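Local structure of transcriptional regulator fur family (7DH8) at the interface of chains A and B. The protein regulates zinc uptake as a zinc-activated transcriptional regulator of the Fur family, binding zinc and, probably, operator DNA as a repressor. Numbering follows the deposited sequence. Chains: chain A/B, Transcriptional regulator fur family.

The interface of chains A and B. Residues chain A 119, 132, 134, 137, 157, 159; chain B 137, 140-141, 144, 157.
B:Arg144 runs alongside A:Leu132, in the opposite direction, and curls round the carboxylate of A:Asp134 at the two-fold dimer interface typical of the Fur family, where helix 135-146 of chain B packs on strands 119-123 and 151-160 of chain A. CB of B:Arg144 touches the CD1 methyl of A:Leu132 at 4.1 Å. CG and CD run past the carboxylate oxygen OD2 of A:Asp134. Bends at chi2 and chi3 (both -54°) curl the chain round OD2 and bring NH1 to it, while the guanidinium lays one face over A:Leu132 CD1, near its rim. CZ lies near that methyl, and NH2 packs against CB and CD1 of A:Leu132, 3.9 Å from CD1. NH1 gives A:Asp134 OD2 a hydrogen bond of 2.8 Å within a salt bridge. The bond lies nearly in the guanidinium plane but meets the oxygen from above the carboxylate plane, the two groups being turned 38° apart. OD1 of A:Asp134 accepts a hydrogen bond from the backbone N of A:Val137 at 2.9 Å, capping the first turn of chain A's helix 135-146; this second bond restrains the carboxylate's rotation.

One turn back along the chain B helix, B:Leu141 inserts among apolar groups of chain A. Its CD2 meets the ring carbon CG of A:Pro119 at 3.7 Å and the CG2 methyl of A:Val137 at 4.0 Å, while CB and CD1 lie against CG2 of A:Val159. With CG2 placed beside its backbone N (CG1 at chi1 163°), A:Val137 also touches CB of B:Gln140. Near the axis, A:Leu157 and B:Leu157 form an antiparallel bridge between the two 151-160 strands, their CD2 methyls meeting at 3.8 Å with the side chains crossed at about a right angle.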
ATOM      1  N   PRO A 119      -5.608   9.812  -1.230  1.00 32.32           N
ATOM      2  CA  PRO A 119      -5.085   9.395   0.072  1.00 32.68           C
ATOM      3  C   PRO A 119      -6.191   8.881   0.980  1.00 27.85           C
ATOM      4  O   PRO A 119      -7.332   9.363   0.973  1.00 30.09           O
ATOM      5  CB  PRO A 119      -4.490  10.697   0.647  1.00 34.16           C
ATOM      6  CG  PRO A 119      -4.353  11.635  -0.584  1.00 37.72           C
ATOM      7  CD  PRO A 119      -5.519  11.264  -1.428  1.00 35.96           C
ATOM      8  N   LEU A 132      -9.624  10.903   1.506  1.00 31.22           N
ATOM      9  CA  LEU A 132      -9.498  12.307   1.150  1.00 34.48           C
ATOM     10  C   LEU A 132      -9.533  12.440  -0.372  1.00 40.00           C
ATOM     11  O   LEU A 132      -9.654  11.460  -1.119  1.00 42.06           O
ATOM     12  CB  LEU A 132      -8.199  12.886   1.740  1.00 34.59           C
ATOM     13  CG  LEU A 132      -7.976  12.685   3.254  1.00 42.95           C
ATOM     14  CD1 LEU A 132      -6.759  13.477   3.721  1.00 43.33           C
ATOM     15  CD2 LEU A 132      -9.221  13.133   4.034  1.00 51.15           C
ATOM     16  N   ASP A 134      -6.863  14.709  -2.928  1.00 37.34           N
ATOM     17  CA  ASP A 134      -5.803  15.719  -3.153  1.00 39.71           C
ATOM     18  C   ASP A 134      -5.373  15.528  -4.610  1.00 37.36           C
ATOM     19  O   ASP A 134      -4.815  14.486  -4.954  1.00 34.93           O
ATOM     20  CB  ASP A 134      -4.733  15.417  -2.123  1.00 37.01           C
ATOM     21  CG  ASP A 134      -3.882  16.655  -1.812  1.00 40.90           C
ATOM     22  OD1 ASP A 134      -3.356  17.285  -2.760  1.00 37.83           O
ATOM     23  OD2 ASP A 134      -3.797  17.036  -0.612  1.00 39.75           O
ATOM     24  N   VAL A 137      -1.274  16.433  -4.643  1.00 34.91           N
ATOM     25  CA  VAL A 137      -0.384  15.317  -4.298  1.00 32.16           C
ATOM     26  C   VAL A 137      -0.308  14.315  -5.432  1.00 33.07           C
ATOM     27  O   VAL A 137       0.788  13.833  -5.772  1.00 33.11           O
ATOM     28  CB  VAL A 137      -0.829  14.639  -2.993  1.00 36.28           C
ATOM     29  CG1 VAL A 137      -0.169  13.221  -2.860  1.00 33.80           C
ATOM     30  CG2 VAL A 137      -0.457  15.511  -1.792  1.00 37.24           C
ATOM     31  N   LEU A 157      -1.932   5.467  -1.760  1.00 28.35           N
ATOM     32  CA  LEU A 157      -1.537   6.542  -0.866  1.00 28.91           C
ATOM     33  C   LEU A 157      -2.263   6.262   0.448  1.00 28.61           C
ATOM     34  O   LEU A 157      -3.476   6.450   0.586  1.00 27.71           O
ATOM     35  CB  LEU A 157      -1.879   7.937  -1.418  1.00 24.61           C
ATOM     36  CG  LEU A 157      -1.458   8.121  -2.906  1.00 35.50           C
ATOM     37  CD1 LEU A 157      -2.265   9.296  -3.450  1.00 32.05           C
ATOM     38  CD2 LEU A 157       0.043   8.341  -2.993  1.00 27.18           C
ATOM     39  N   VAL A 159      -1.935   6.899   4.596  1.00 26.44           N
ATOM     40  CA  VAL A 159      -1.209   7.542   5.684  1.00 26.34           C
ATOM     41  C   VAL A 159      -1.525   6.780   6.957  1.00 29.47           C
ATOM     42  O   VAL A 159      -2.708   6.637   7.315  1.00 26.46           O
ATOM     43  CB  VAL A 159      -1.587   9.027   5.778  1.00 23.14           C
ATOM     44  CG1 VAL A 159      -0.886   9.681   6.962  1.00 22.56           C
ATOM     45  CG2 VAL A 159      -1.206   9.724   4.461  1.00 32.85           C
TER
ATOM     46  N   VAL B 137       5.803  16.081  -0.982  1.00 34.91           N
ATOM     47  CA  VAL B 137       4.633  15.192  -0.979  1.00 32.16           C
ATOM     48  C   VAL B 137       4.346  14.679   0.416  1.00 33.07           C
ATOM     49  O   VAL B 137       3.179  14.645   0.846  1.00 33.11           O
ATOM     50  CB  VAL B 137       4.822  14.029  -1.966  1.00 36.28           C
ATOM     51  CG1 VAL B 137       3.803  12.876  -1.654  1.00 33.80           C
ATOM     52  CG2 VAL B 137       4.640  14.523  -3.403  1.00 37.24           C
ATOM     53  N   GLN B 140       2.975  17.554   2.597  1.00 28.71           N
ATOM     54  CA  GLN B 140       1.603  17.880   2.254  1.00 34.90           C
ATOM     55  C   GLN B 140       0.636  16.894   2.879  1.00 29.60           C
ATOM     56  O   GLN B 140      -0.349  17.301   3.490  1.00 27.71           O
ATOM     57  CB  GLN B 140       1.402  17.923   0.748  1.00 30.65           C
ATOM     58  CG  GLN B 140       1.666  19.353   0.214  1.00 42.34           C
ATOM     59  CD  GLN B 140       1.716  19.334  -1.319  1.00 50.82           C
ATOM     60  OE1 GLN B 140       0.698  19.505  -1.990  1.00 55.25           O
ATOM     61  NE2 GLN B 140       2.872  19.007  -1.859  1.00 49.27           N
ATOM     62  N   LEU B 141       0.917  15.582   2.766  1.00 31.03           N
ATOM     63  CA  LEU B 141       0.006  14.595   3.331  1.00 29.22           C
ATOM     64  C   LEU B 141      -0.001  14.635   4.848  1.00 30.58           C
ATOM     65  O   LEU B 141      -1.050  14.391   5.470  1.00 30.14           O
ATOM     66  CB  LEU B 141       0.392  13.193   2.837  1.00 26.62           C
ATOM     67  CG  LEU B 141       0.038  12.857   1.386  1.00 37.90           C
ATOM     68  CD1 LEU B 141       0.544  11.367   1.036  1.00 33.96           C
ATOM     69  CD2 LEU B 141      -1.449  13.014   1.161  1.00 31.69           C
ATOM     70  N   ARG B 144      -2.356  17.546   5.574  1.00 31.72           N
ATOM     71  CA  ARG B 144      -3.733  17.117   5.359  1.00 36.06           C
ATOM     72  C   ARG B 144      -4.235  16.333   6.559  1.00 33.96           C
ATOM     73  O   ARG B 144      -5.352  16.550   7.042  1.00 32.99           O
ATOM     74  CB  ARG B 144      -3.829  16.253   4.097  1.00 27.58           C
ATOM     75  CG  ARG B 144      -3.689  16.981   2.715  1.00 33.49           C
ATOM     76  CD  ARG B 144      -4.695  18.167   2.591  1.00 34.08           C
ATOM     77  NE  ARG B 144      -6.101  17.771   2.847  1.00 32.09           N
ATOM     78  CZ  ARG B 144      -6.834  17.162   1.915  1.00 30.39           C
ATOM     79  NH1 ARG B 144      -6.289  16.915   0.708  1.00 28.70           N
ATOM     80  NH2 ARG B 144      -8.083  16.838   2.166  1.00 35.90           N
ATOM     81  N   LEU B 157       3.393   5.020  -0.054  1.00 28.35           N
ATOM     82  CA  LEU B 157       3.257   5.804  -1.270  1.00 28.91           C
ATOM     83  C   LEU B 157       3.821   4.925  -2.383  1.00 28.61           C
ATOM     84  O   LEU B 157       5.032   4.728  -2.519  1.00 27.71           O
ATOM     85  CB  LEU B 157       3.982   7.159  -1.194  1.00 24.61           C
ATOM     86  CG  LEU B 157       3.693   7.928   0.130  1.00 35.50           C
ATOM     87  CD1 LEU B 157       4.807   8.958   0.292  1.00 32.05           C
ATOM     88  CD2 LEU B 157       2.311   8.555   0.070  1.00 27.18           C
TER